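PDB 4LB8: DUF4848 domain-containing protein from Bacteroides thetaiotaomicron, which is of unknown function, belongs to the DUF4848 family and is probably exported, perhaps as a lipoprotein of the cell envelope. Local coordinates for residues T159-S164 against Y280-F285; V181-S186 against G269-W274; Y213-N218 against F244-K249; V217-F222 against K257-K262. All coordinates share one frame; numbering follows the deposited sequence.

Contact 1: residues T159-S164 against Y280-F285; sequences TRSSVS and YDQRGF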
loop_
_atom_site.group_PDB
_atom_site.type_symbol
_atom_site.label_atom_id
_atom_site.label_comp_id
_atom_site.label_asym_id
_atom_site.label_seq_id
_atom_site.Cartn_x
_atom_site.Cartn_y
_atom_site.Cartn_z
ATOM N N THR A 159 -3.528 3.444 -4.623
ATOM C CA THR A 159 -3.195 2.035 -4.694
ATOM C C THR A 159 -4.495 1.223 -4.522
ATOM O O THR A 159 -5.516 1.761 -4.074
ATOM C CB THR A 159 -2.121 1.658 -3.647
ATOM O OG1 THR A 159 -2.570 1.990 -2.340
ATOM C CG2 THR A 159 -0.780 2.309 -3.902
ATOM N N ARG A 160 -4.453 -0.061 -4.905
ATOM C CA ARG A 160 -5.554 -1.013 -4.709
ATOM C C ARG A 160 -5.621 -1.405 -3.243
ATOM O O ARG A 160 -6.686 -1.594 -2.679
ATOM C CB ARG A 160 -5.296 -2.267 -5.561
ATOM C CG ARG A 160 -6.450 -3.227 -5.588
ATOM C CD ARG A 160 -6.137 -4.342 -6.521
ATOM N NE ARG A 160 -6.995 -5.503 -6.311
ATOM C CZ ARG A 160 -8.190 -5.668 -6.861
ATOM N NH1 ARG A 160 -8.698 -4.735 -7.656
ATOM N NH2 ARG A 160 -8.885 -6.771 -6.625
ATOM N N SER A 161 -4.446 -1.566 -2.644
ATOM C CA SER A 161 -4.295 -2.018 -1.276
ATOM C C SER A 161 -3.103 -1.331 -0.608
ATOM O O SER A 161 -2.083 -1.131 -1.280
ATOM C CB SER A 161 -4.112 -3.531 -1.273
ATOM O OG SER A 161 -4.322 -4.035 0.035
ATOM N N SER A 162 -3.248 -0.960 0.710
ATOM C CA SER A 162 -2.229 -0.355 1.594
ATOM C C SER A 162 -2.494 -0.752 3.036
ATOM O O SER A 162 -3.620 -0.607 3.536
ATOM C CB SER A 162 -2.186 1.162 1.481
ATOM O OG SER A 162 -1.542 1.534 0.278
ATOM N N VAL A 163 -1.454 -1.276 3.693
ATOM C CA VAL A 163 -1.501 -1.766 5.057
ATOM C C VAL A 163 -0.318 -1.138 5.782
ATOM O O VAL A 163 0.794 -1.155 5.242
ATOM C CB VAL A 163 -1.496 -3.321 5.089
ATOM C CG1 VAL A 163 -1.525 -3.866 6.511
ATOM C CG2 VAL A 163 -2.648 -3.895 4.274
ATOM N N SER A 164 -0.566 -0.515 6.960
ATOM C CA SER A 164 0.473 0.177 7.717
ATOM C C SER A 164 1.400 -0.807 8.407
ATOM O O SER A 164 0.960 -1.896 8.769
ATOM C CB SER A 164 -0.148 1.118 8.743
ATOM O OG SER A 164 -0.907 0.452 9.745
ATOM N N TYR A 280 -7.504 -11.125 9.162
ATOM C CA TYR A 280 -6.360 -11.086 10.088
ATOM C C TYR A 280 -5.019 -11.000 9.331
ATOM O O TYR A 280 -4.171 -10.186 9.676
ATOM C CB TYR A 280 -6.400 -12.307 11.039
ATOM C CG TYR A 280 -5.184 -12.462 11.929
ATOM C CD1 TYR A 280 -5.049 -11.716 13.097
ATOM C CD2 TYR A 280 -4.188 -13.382 11.624
ATOM C CE1 TYR A 280 -3.934 -11.864 13.926
ATOM C CE2 TYR A 280 -3.079 -13.551 12.453
ATOM C CZ TYR A 280 -2.953 -12.788 13.600
ATOM O OH TYR A 280 -1.837 -12.945 14.385
ATOM N N ASP A 281 -4.862 -11.781 8.271
ATOM C CA ASP A 281 -3.682 -11.792 7.402
ATOM C C ASP A 281 -3.317 -10.374 6.929
ATOM O O ASP A 281 -2.134 -10.011 6.853
ATOM C CB ASP A 281 -4.011 -12.705 6.199
ATOM C CG ASP A 281 -3.123 -12.603 4.998
ATOM O OD1 ASP A 281 -2.048 -13.233 5.008
ATOM O OD2 ASP A 281 -3.541 -11.964 4.005
ATOM N N GLN A 282 -4.340 -9.581 6.616
ATOM C CA GLN A 282 -4.178 -8.242 6.082
ATOM C C GLN A 282 -4.291 -7.152 7.173
ATOM O O GLN A 282 -4.399 -5.960 6.838
ATOM C CB GLN A 282 -5.202 -8.023 4.958
ATOM C CG GLN A 282 -4.844 -8.749 3.643
ATOM C CD GLN A 282 -3.452 -8.413 3.114
ATOM O OE1 GLN A 282 -2.607 -9.285 2.890
ATOM N NE2 GLN A 282 -3.171 -7.146 2.908
ATOM N N ARG A 283 -4.174 -7.538 8.469
ATOM C CA ARG A 283 -4.246 -6.572 9.573
ATOM C C ARG A 283 -3.140 -5.523 9.508
ATOM O O ARG A 283 -1.998 -5.839 9.171
ATOM C CB ARG A 283 -4.234 -7.273 10.944
ATOM C CG ARG A 283 -2.871 -7.716 11.434
ATOM C CD ARG A 283 -2.992 -8.791 12.480
ATOM N NE ARG A 283 -1.718 -9.459 12.753
ATOM C CZ ARG A 283 -1.130 -10.350 11.957
ATOM N NH1 ARG A 283 -1.685 -10.687 10.796
ATOM N NH2 ARG A 283 0.024 -10.901 12.310
ATOM N N GLY A 284 -3.517 -4.286 9.815
ATOM C CA GLY A 284 -2.636 -3.130 9.895
ATOM C C GLY A 284 -1.952 -3.027 11.237
ATOM O O GLY A 284 -2.551 -3.337 12.259
ATOM N N PHE A 285 -0.693 -2.575 11.236
ATOM C CA PHE A 285 0.209 -2.412 12.386
ATOM C C PHE A 285 0.535 -0.945 12.659
ATOM O O PHE A 285 0.384 -0.094 11.781
ATOM C CB PHE A 285 1.533 -3.158 12.092
ATOM C CG PHE A 285 1.500 -4.672 12.186
ATOM C CD1 PHE A 285 0.790 -5.434 11.251
ATOM C CD2 PHE A 285 2.195 -5.339 13.190
ATOM C CE1 PHE A 285 0.739 -6.833 11.346
ATOM C CE2 PHE A 285 2.178 -6.737 13.261
ATOM C CZ PHE A 285 1.463 -7.475 12.327
#
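V163 meets the turn Q282-G284 with both of its methyl groups, and S164 meets F285 through polar atoms. CG1 of V163 is anti to the backbone N (chi1 179°), and both methyls lie against the backbone at Q282 and R283: V163 CG1 lies 3.3 Å from R283 O and also packs on the CA of G284, while V163 CG2 lies 3.6 Å from Q282 NE2. The side chains of V163 and Q282 cross at about a right angle, and a bend at chi2 of Q282 (-55°) places CD where the amide can reach the valine. That amide is also tied to Q176, its NE2 bonding to OE1. One residue further on, the backbones join: F285 N donates to S164 O at 3.0 Å, nearly straight (164°), the donor standing well above the carbonyl plane. S164 OG points back at F285 O at 2.5 Å, so short that its exact length is doubtful. The R283 guanidinium has Y280 CZ over the centre of one face and F285 CE1 over the opposite face, offset toward the rim; its NE makes a salt bridge to E272. Residues S161-V163 also pair with a strand of the second subunit. The chemistry thus divides in two: the valine methyls pack on the Q282-G284 backbone, while the F285 N to S164 O bond probably helps hold the start of strand 284-289 beside a strand of the dimer interface.

Contact 2: residues V181-S186 against G269-W274; sequences VGLYLS and GTIEIW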
loop_
_atom_site.group_PDB
_atom_site.type_symbol
_atom_site.label_atom_id
_atom_site.label_comp_id
_atom_site.label_asym_id
_atom_site.label_seq_id
_atom_site.Cartn_x
_atom_site.Cartn_y
_atom_site.Cartn_z
ATOM N N VAL A 181 -10.121 -0.368 7.290
ATOM C CA VAL A 181 -10.216 -0.385 8.750
ATOM C C VAL A 181 -9.040 0.436 9.342
ATOM O O VAL A 181 -7.941 0.432 8.808
ATOM C CB VAL A 181 -10.352 -1.818 9.349
ATOM C CG1 VAL A 181 -9.081 -2.638 9.186
ATOM C CG2 VAL A 181 -10.822 -1.778 10.807
ATOM N N GLY A 182 -9.307 1.154 10.412
ATOM C CA GLY A 182 -8.303 1.943 11.104
ATOM C C GLY A 182 -8.486 1.990 12.609
ATOM O O GLY A 182 -9.590 1.793 13.118
ATOM N N LEU A 183 -7.371 2.221 13.316
ATOM C CA LEU A 183 -7.284 2.442 14.749
ATOM C C LEU A 183 -6.297 3.601 14.957
ATOM O O LEU A 183 -5.092 3.463 14.695
ATOM C CB LEU A 183 -6.886 1.182 15.531
ATOM C CG LEU A 183 -6.820 1.317 17.073
ATOM C CD1 LEU A 183 -8.097 1.856 17.656
ATOM C CD2 LEU A 183 -6.453 -0.005 17.699
ATOM N N TYR A 184 -6.849 4.760 15.359
ATOM C CA TYR A 184 -6.133 6.005 15.559
ATOM C C TYR A 184 -6.144 6.339 17.042
ATOM O O TYR A 184 -7.207 6.316 17.661
ATOM C CB TYR A 184 -6.741 7.128 14.667
ATOM C CG TYR A 184 -6.645 6.757 13.198
ATOM C CD1 TYR A 184 -5.488 7.027 12.465
ATOM C CD2 TYR A 184 -7.643 5.993 12.582
ATOM C CE1 TYR A 184 -5.330 6.564 11.154
ATOM C CE2 TYR A 184 -7.492 5.524 11.272
ATOM C CZ TYR A 184 -6.337 5.817 10.562
ATOM O OH TYR A 184 -6.193 5.404 9.261
ATOM N N LEU A 185 -4.943 6.599 17.617
ATOM C CA LEU A 185 -4.752 6.933 19.030
ATOM C C LEU A 185 -4.196 8.319 19.233
ATOM O O LEU A 185 -3.316 8.762 18.485
ATOM C CB LEU A 185 -3.824 5.929 19.740
ATOM C CG LEU A 185 -4.232 4.452 19.738
ATOM C CD1 LEU A 185 -3.212 3.648 20.488
ATOM C CD2 LEU A 185 -5.655 4.232 20.294
ATOM N N SER A 186 -4.693 8.992 20.278
ATOM C CA SER A 186 -4.268 10.328 20.706
ATOM C C SER A 186 -4.382 10.390 22.228
ATOM O O SER A 186 -4.970 9.485 22.816
ATOM C CB SER A 186 -5.063 11.437 20.009
ATOM O OG SER A 186 -6.454 11.439 20.289
ATOM N N GLY A 269 4.516 0.719 22.818
ATOM C CA GLY A 269 4.144 -0.626 22.418
ATOM C C GLY A 269 3.637 -0.674 20.996
ATOM O O GLY A 269 3.963 0.199 20.179
ATOM N N THR A 270 2.833 -1.707 20.690
ATOM C CA THR A 270 2.253 -1.924 19.357
ATOM C C THR A 270 0.724 -2.160 19.386
ATOM O O THR A 270 0.159 -2.611 20.392
ATOM C CB THR A 270 2.930 -3.128 18.656
ATOM O OG1 THR A 270 2.657 -4.365 19.346
ATOM C CG2 THR A 270 4.428 -2.928 18.446
ATOM N N ILE A 271 0.078 -1.859 18.258
ATOM C CA ILE A 271 -1.335 -2.133 17.987
ATOM C C ILE A 271 -1.443 -2.778 16.595
ATOM O O ILE A 271 -0.646 -2.471 15.686
ATOM C CB ILE A 271 -2.281 -0.914 18.126
ATOM C CG1 ILE A 271 -1.799 0.292 17.263
ATOM C CG2 ILE A 271 -2.481 -0.560 19.613
ATOM C CD1 ILE A 271 -2.874 1.319 16.821
ATOM N N GLU A 272 -2.409 -3.702 16.469
ATOM C CA GLU A 272 -2.794 -4.416 15.251
ATOM C C GLU A 272 -4.309 -4.326 15.129
ATOM O O GLU A 272 -5.009 -4.554 16.127
ATOM C CB GLU A 272 -2.346 -5.884 15.289
ATOM C CG GLU A 272 -0.847 -6.084 15.276
ATOM C CD GLU A 272 -0.440 -7.478 15.694
ATOM O OE1 GLU A 272 -1.117 -8.441 15.273
ATOM O OE2 GLU A 272 0.540 -7.610 16.459
ATOM N N ILE A 273 -4.813 -3.983 13.916
ATOM C CA ILE A 273 -6.241 -3.796 13.639
ATOM C C ILE A 273 -6.665 -4.537 12.368
ATOM O O ILE A 273 -6.004 -4.427 11.325
ATOM C CB ILE A 273 -6.584 -2.258 13.545
ATOM C CG1 ILE A 273 -8.107 -1.945 13.464
ATOM C CG2 ILE A 273 -5.833 -1.557 12.411
ATOM C CD1 ILE A 273 -8.964 -2.167 14.799
ATOM N N TRP A 274 -7.804 -5.245 12.460
ATOM C CA TRP A 274 -8.504 -5.889 11.347
ATOM C C TRP A 274 -10.021 -5.855 11.667
ATOM O O TRP A 274 -10.404 -5.267 12.674
ATOM C CB TRP A 274 -7.961 -7.291 10.994
ATOM C CG TRP A 274 -8.235 -8.379 11.999
ATOM C CD1 TRP A 274 -9.181 -9.357 11.912
ATOM C CD2 TRP A 274 -7.494 -8.642 13.201
ATOM N NE1 TRP A 274 -9.126 -10.172 13.021
ATOM C CE2 TRP A 274 -8.082 -9.774 13.816
ATOM C CE3 TRP A 274 -6.397 -8.016 13.837
ATOM C CZ2 TRP A 274 -7.640 -10.269 15.051
ATOM C CZ3 TRP A 274 -5.928 -8.545 15.036
ATOM C CH2 TRP A 274 -6.552 -9.653 15.631
#
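The interior between two facing beta-sheets is where V181, L183 and L185 of strand 179-188 meet I271 and I273 of strand 268-275. The CB atoms of all five point at the opposing strand. I273 is wedged between two partners: its CG1 stands 3.8 Å from V181 CG2 and 3.9 Å from L183 CB. CG1 of I273 is anti to the backbone N (chi1 -171°), an orientation that lets this one methylene touch both neighbours, and CD1 of I273 continues against L183 CB. V181 divides its two methyl groups, CG2 going to I273 and CG1 resting 3.9 Å from W274 CA.

The segment axes come within 6.4 Å of each other and run at 150° between their N-to-C directions, so the sheets come close here. The two strands belong to different sheets, strand 179-188 to the larger antiparallel one and strand 268-275 to a four-stranded one, where it lies between strands 213-220 and 284-289. Apolar side chains meeting each other and the opposing backbone make the link, an arrangement consistent with a beta-sandwich.

Towards the other end I271 takes over. Its CD1 lies 3.9 Å from L183 CD2 and 3.7 Å from L183 O, the two side chains crossing obliquely, and L185 CD1 approaches the same I271 CD1 more loosely, at 4.4 Å. A172 of the adjacent strand packs on both isoleucines, and F196 lies against L183. On the reverse face of strand 268-275, E272 forms a salt bridge to K216, and the W274 ring stacks on H214.

Contact 3: residues Y213-N218 against F244-K249; sequences YHAKVN and FAIDTK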
loop_
_atom_site.group_PDB
_atom_site.type_symbol
_atom_site.label_atom_id
_atom_site.label_comp_id
_atom_site.label_asym_id
_atom_site.label_seq_id
_atom_site.Cartn_x
_atom_site.Cartn_y
_atom_site.Cartn_z
ATOM N N TYR A 213 -14.901 -4.970 14.979
ATOM C CA TYR A 213 -13.469 -4.655 15.031
ATOM C C TYR A 213 -12.732 -5.665 15.882
ATOM O O TYR A 213 -13.285 -6.223 16.840
ATOM C CB TYR A 213 -13.187 -3.242 15.545
ATOM C CG TYR A 213 -13.883 -2.163 14.757
ATOM C CD1 TYR A 213 -15.154 -1.717 15.117
ATOM C CD2 TYR A 213 -13.267 -1.566 13.668
ATOM C CE1 TYR A 213 -15.797 -0.717 14.395
ATOM C CE2 TYR A 213 -13.901 -0.567 12.941
ATOM C CZ TYR A 213 -15.166 -0.146 13.305
ATOM O OH TYR A 213 -15.786 0.832 12.570
ATOM N N HIS A 214 -11.468 -5.891 15.500
ATOM C CA HIS A 214 -10.531 -6.839 16.086
ATOM C C HIS A 214 -9.157 -6.192 16.218
ATOM O O HIS A 214 -8.566 -5.734 15.240
ATOM C CB HIS A 214 -10.444 -8.105 15.231
ATOM C CG HIS A 214 -11.747 -8.810 15.017
ATOM N ND1 HIS A 214 -12.381 -9.491 16.047
ATOM C CD2 HIS A 214 -12.482 -8.939 13.890
ATOM C CE1 HIS A 214 -13.484 -9.985 15.519
ATOM N NE2 HIS A 214 -13.574 -9.707 14.216
ATOM N N ALA A 215 -8.677 -6.130 17.454
ATOM C CA ALA A 215 -7.394 -5.537 17.758
ATOM C C ALA A 215 -6.603 -6.433 18.681
ATOM O O ALA A 215 -7.172 -7.257 19.409
ATOM C CB ALA A 215 -7.591 -4.164 18.392
ATOM N N LYS A 216 -5.285 -6.291 18.589
ATOM C CA LYS A 216 -4.242 -6.918 19.382
ATOM C C LYS A 216 -3.364 -5.774 19.904
ATOM O O LYS A 216 -2.686 -5.082 19.138
ATOM C CB LYS A 216 -3.457 -7.933 18.540
ATOM C CG LYS A 216 -3.997 -9.354 18.630
ATOM C CD LYS A 216 -3.339 -10.293 17.600
ATOM C CE LYS A 216 -1.969 -10.811 18.016
ATOM N NZ LYS A 216 -1.136 -11.211 16.843
ATOM N N VAL A 217 -3.453 -5.525 21.194
ATOM C CA VAL A 217 -2.799 -4.400 21.864
ATOM C C VAL A 217 -1.724 -4.921 22.827
ATOM O O VAL A 217 -1.989 -5.819 23.635
ATOM C CB VAL A 217 -3.902 -3.581 22.613
ATOM C CG1 VAL A 217 -3.325 -2.374 23.360
ATOM C CG2 VAL A 217 -5.036 -3.164 21.674
ATOM N N ASN A 218 -0.511 -4.371 22.736
ATOM C CA ASN A 218 0.563 -4.729 23.677
ATOM C C ASN A 218 1.266 -3.447 24.060
ATOM O O ASN A 218 2.116 -2.979 23.297
ATOM C CB ASN A 218 1.532 -5.773 23.101
ATOM C CG ASN A 218 2.549 -6.284 24.095
ATOM O OD1 ASN A 218 2.428 -6.135 25.314
ATOM N ND2 ASN A 218 3.589 -6.894 23.589
ATOM N N PHE A 244 -3.214 -8.110 25.032
ATOM C CA PHE A 244 -4.617 -8.431 25.149
ATOM C C PHE A 244 -5.331 -8.128 23.836
ATOM O O PHE A 244 -4.818 -7.384 22.998
ATOM C CB PHE A 244 -5.270 -7.713 26.356
ATOM C CG PHE A 244 -5.454 -6.230 26.180
ATOM C CD1 PHE A 244 -4.428 -5.346 26.493
ATOM C CD2 PHE A 244 -6.647 -5.716 25.689
ATOM C CE1 PHE A 244 -4.596 -3.973 26.319
ATOM C CE2 PHE A 244 -6.811 -4.343 25.509
ATOM C CZ PHE A 244 -5.785 -3.484 25.825
ATOM N N ALA A 245 -6.518 -8.726 23.664
ATOM C CA ALA A 245 -7.334 -8.575 22.464
ATOM C C ALA A 245 -8.617 -7.808 22.739
ATOM O O ALA A 245 -9.128 -7.839 23.845
ATOM C CB ALA A 245 -7.663 -9.940 21.898
ATOM N N ILE A 246 -9.104 -7.101 21.721
ATOM C CA ILE A 246 -10.354 -6.335 21.642
ATOM C C ILE A 246 -11.138 -6.916 20.456
ATOM O O ILE A 246 -10.646 -6.933 19.324
ATOM C CB ILE A 246 -10.111 -4.805 21.504
ATOM C CG1 ILE A 246 -9.220 -4.238 22.638
ATOM C CG2 ILE A 246 -11.428 -4.029 21.338
ATOM C CD1 ILE A 246 -8.665 -2.850 22.361
ATOM N N ASP A 247 -12.304 -7.463 20.737
ATOM C CA ASP A 247 -13.230 -8.054 19.770
ATOM C C ASP A 247 -14.554 -7.409 20.057
ATOM O O ASP A 247 -15.218 -7.780 21.022
ATOM C CB ASP A 247 -13.272 -9.580 19.913
ATOM C CG ASP A 247 -11.938 -10.253 19.643
ATOM O OD1 ASP A 247 -11.341 -9.986 18.565
ATOM O OD2 ASP A 247 -11.491 -11.063 20.499
ATOM N N THR A 248 -14.870 -6.338 19.345
ATOM C CA THR A 248 -16.104 -5.608 19.610
ATOM C C THR A 248 -17.339 -6.347 19.042
ATOM O O THR A 248 -17.212 -7.341 18.312
ATOM C CB THR A 248 -16.028 -4.185 19.011
ATOM O OG1 THR A 248 -16.263 -4.247 17.605
ATOM C CG2 THR A 248 -14.706 -3.485 19.285
ATOM N N LYS A 249 -18.534 -5.834 19.382
ATOM C CA LYS A 249 -19.815 -6.237 18.813
ATOM C C LYS A 249 -19.968 -5.374 17.546
ATOM O O LYS A 249 -19.118 -4.495 17.319
ATOM C CB LYS A 249 -20.958 -6.035 19.840
HETATM O O HOH W 1 -8.680 -9.276 18.464
#
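F244 opens the pairing opposite V217: F244 N donates to V217 O and V217 N to F244 O, both at 2.9 Å. CG of F244 lies between its backbone N and carbonyl carbon (chi1 72°). The F244 and V217 side chains lie side by side, pointing the same way, with V217 CB over one ring face, towards the rim, in a CH-pi contact 4.0 Å from the ring centroid; V217 CG1 touches F244 CE1. A245 follows opposite K216 in a non-hydrogen-bonded pair, its CA making a CA-H...O contact with A215 O.

I246 returns to the F244 face. A215 N donates to I246 O at 2.8 Å and I246 N answers to A215 O at 3.0 Å, while I246 CD1 reaches V217 CG2 at 3.7 Å. The alternation is that of a regular antiparallel pair. Strand 244-247 is an outermost strand of the four-stranded sheet as formed within this chain, and strand 213-220 pairs on its other edge with strand 268-275. F259 and F224 of the facing sheet pack against I246.

D247 lies on the other face, opposite H214. H214 ND1 donates to D247 OD1 at 2.8 Å, an almost straight bond (170°) in the plane of the histidine ring, on the anti side of OD1 but tilted out of the carboxylate plane; ring and carboxylate planes are 61° apart. A water lies within hydrogen-bonding distance of the same OD1 and of A215 O and can donate to either. T248 grips Y213 twice: its N donates to Y213 O, and its OG1 accepts from Y213 N at 3.0 Å while donating to K249 O.

Contact 4: residues V217-F222 against K257-K262; sequences VNLRGF and KVFGRK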
loop_
_atom_site.group_PDB
_atom_site.type_symbol
_atom_site.label_atom_id
_atom_site.label_comp_id
_atom_site.label_asym_id
_atom_site.label_seq_id
_atom_site.Cartn_x
_atom_site.Cartn_y
_atom_site.Cartn_z
ATOM N N VAL A 217 -3.453 -5.525 21.194
ATOM C CA VAL A 217 -2.799 -4.400 21.864
ATOM C C VAL A 217 -1.724 -4.921 22.827
ATOM O O VAL A 217 -1.989 -5.819 23.635
ATOM C CB VAL A 217 -3.902 -3.581 22.613
ATOM C CG1 VAL A 217 -3.325 -2.374 23.360
ATOM C CG2 VAL A 217 -5.036 -3.164 21.674
ATOM N N ASN A 218 -0.511 -4.371 22.736
ATOM C CA ASN A 218 0.563 -4.729 23.677
ATOM C C ASN A 218 1.266 -3.447 24.060
ATOM O O ASN A 218 2.116 -2.979 23.297
ATOM C CB ASN A 218 1.532 -5.773 23.101
ATOM C CG ASN A 218 2.549 -6.284 24.095
ATOM O OD1 ASN A 218 2.428 -6.135 25.314
ATOM N ND2 ASN A 218 3.589 -6.894 23.589
ATOM N N LEU A 219 0.871 -2.851 25.196
ATOM C CA LEU A 219 1.400 -1.551 25.607
ATOM C C LEU A 219 2.007 -1.534 26.994
ATOM O O LEU A 219 1.482 -2.164 27.911
ATOM C CB LEU A 219 0.299 -0.462 25.558
ATOM C CG LEU A 219 -0.405 -0.204 24.224
ATOM C CD1 LEU A 219 -1.493 0.860 24.378
ATOM C CD2 LEU A 219 0.573 0.184 23.152
ATOM N N ARG A 220 3.083 -0.739 27.145
ATOM C CA ARG A 220 3.777 -0.505 28.416
ATOM C C ARG A 220 3.286 0.796 29.034
ATOM O O ARG A 220 3.038 1.754 28.303
ATOM C CB ARG A 220 5.301 -0.468 28.228
ATOM C CG ARG A 220 5.964 -1.828 28.396
ATOM C CD ARG A 220 7.284 -1.952 27.640
ATOM N NE ARG A 220 7.381 -1.161 26.395
ATOM C CZ ARG A 220 6.988 -1.556 25.180
ATOM N NH1 ARG A 220 6.397 -2.737 25.014
ATOM N NH2 ARG A 220 7.158 -0.762 24.129
ATOM N N GLY A 221 3.133 0.808 30.354
ATOM C CA GLY A 221 2.653 1.958 31.112
ATOM C C GLY A 221 1.233 2.293 30.737
ATOM O O GLY A 221 0.901 3.458 30.483
ATOM N N PHE A 222 0.392 1.251 30.679
ATOM C CA PHE A 222 -0.964 1.372 30.195
ATOM C C PHE A 222 -2.000 0.657 31.047
ATOM O O PHE A 222 -1.817 -0.480 31.507
ATOM C CB PHE A 222 -1.028 0.831 28.763
ATOM C CG PHE A 222 -2.361 0.924 28.055
ATOM C CD1 PHE A 222 -2.854 2.154 27.617
ATOM C CD2 PHE A 222 -3.117 -0.220 27.811
ATOM C CE1 PHE A 222 -4.085 2.235 26.955
ATOM C CE2 PHE A 222 -4.336 -0.137 27.131
ATOM C CZ PHE A 222 -4.808 1.087 26.705
ATOM N N LYS A 257 -13.744 6.136 21.381
ATOM C CA LYS A 257 -13.654 5.529 22.706
ATOM C C LYS A 257 -12.514 6.093 23.537
ATOM O O LYS A 257 -11.475 6.454 23.010
ATOM C CB LYS A 257 -13.397 3.999 22.552
ATOM C CG LYS A 257 -14.564 3.143 22.078
ATOM C CD LYS A 257 -15.358 2.555 23.248
ATOM C CE LYS A 257 -16.383 1.558 22.773
ATOM N NZ LYS A 257 -17.622 1.571 23.596
ATOM N N VAL A 258 -12.688 6.094 24.841
ATOM C CA VAL A 258 -11.618 6.294 25.801
ATOM C C VAL A 258 -10.935 4.937 25.735
ATOM O O VAL A 258 -11.585 3.918 26.003
ATOM C CB VAL A 258 -12.134 6.654 27.222
ATOM C CG1 VAL A 258 -11.013 6.561 28.252
ATOM C CG2 VAL A 258 -12.764 8.029 27.248
ATOM N N PHE A 259 -9.704 4.901 25.251
ATOM C CA PHE A 259 -8.991 3.645 25.073
ATOM C C PHE A 259 -8.376 3.162 26.400
ATOM O O PHE A 259 -8.341 1.975 26.674
ATOM C CB PHE A 259 -7.920 3.841 23.989
ATOM C CG PHE A 259 -7.270 2.588 23.471
ATOM C CD1 PHE A 259 -8.000 1.656 22.738
ATOM C CD2 PHE A 259 -5.910 2.365 23.660
ATOM C CE1 PHE A 259 -7.388 0.504 22.237
ATOM C CE2 PHE A 259 -5.286 1.222 23.130
ATOM C CZ PHE A 259 -6.030 0.296 22.434
ATOM N N GLY A 260 -7.887 4.096 27.192
ATOM C CA GLY A 260 -7.266 3.837 28.472
ATOM C C GLY A 260 -6.634 5.087 29.021
ATOM O O GLY A 260 -6.988 6.196 28.620
ATOM N N ARG A 261 -5.705 4.908 29.956
ATOM C CA ARG A 261 -4.920 5.979 30.564
ATOM C C ARG A 261 -3.464 5.596 30.626
ATOM O O ARG A 261 -3.146 4.406 30.685
ATOM C CB ARG A 261 -5.380 6.264 32.006
ATOM C CG ARG A 261 -6.643 7.070 32.170
ATOM C CD ARG A 261 -6.849 7.511 33.612
ATOM N NE ARG A 261 -6.941 6.393 34.561
ATOM C CZ ARG A 261 -7.367 6.507 35.817
ATOM N NH1 ARG A 261 -7.792 7.677 36.277
ATOM N NH2 ARG A 261 -7.401 5.446 36.613
ATOM N N LYS A 262 -2.588 6.601 30.722
ATOM C CA LYS A 262 -1.163 6.425 30.959
ATOM C C LYS A 262 -0.894 6.263 32.485
ATOM O O LYS A 262 -1.402 7.041 33.311
ATOM C CB LYS A 262 -0.381 7.622 30.417
ATOM C CG LYS A 262 -0.333 7.723 28.899
ATOM C CD LYS A 262 0.366 9.004 28.468
ATOM C CE LYS A 262 1.809 9.059 28.913
ATOM N NZ LYS A 262 2.472 10.314 28.495
#
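V217 reaches F259 tip to tip between the two facing sheets, an arrangement consistent with a beta-sandwich, with V217 CG2 3.7 Å from F259 CZ, near the plane of the ring. L219 comes next along the same strand, and its CD1 also meets the ring edge, 4.0 Å from F259 CE2. That methyl serves two rings, since L219 CD1 also lies 3.6 Å above the centre of the F222 ring. G221, with positive phi (64°), lies where the chain leaves strand 213-220 and passes into strand 222-226 of the opposite sheet; its N bonds to D240.

F222 then enters that sheet and pairs with K262 as an antiparallel non-hydrogen-bonded pair. The side chains of F222 and F259 cross at about a right angle, with ring planes 39° apart and centroids separated by 5.4 Å. F259 and G260 form a classic beta bulge opposite I192. G260 has no side chain, and the F222 ring comes up to its backbone: F222 CE1 lies 3.9 Å from G260 CA, while F222 CZ touches F259 CD2 at 3.5 Å.

How the contacts relate
From the N terminus, residues 159-164 begin contact 1, whose partner 280-285 lies near the C terminus, making this the widest loop. Within it, 181-186 begins contact 2, closed at 269-274. Contacts 3 and 4 lie inside that loop in turn: both start on strand 213-220, sharing V217 and N218, but contact 3 closes first, at 244-249, and contact 4 at 257-262. Contact 3 joins neighbours within the four-stranded sheet. Contacts 1 and 2 tie that sheet to the larger one, contact 1 through the dimer-facing strand 161-163; contact 4 does so through V217 and L219 on F259, its F222-K262 pair lying within the larger sheet. The centres of contacts 2 and 3 are about 9 Å apart.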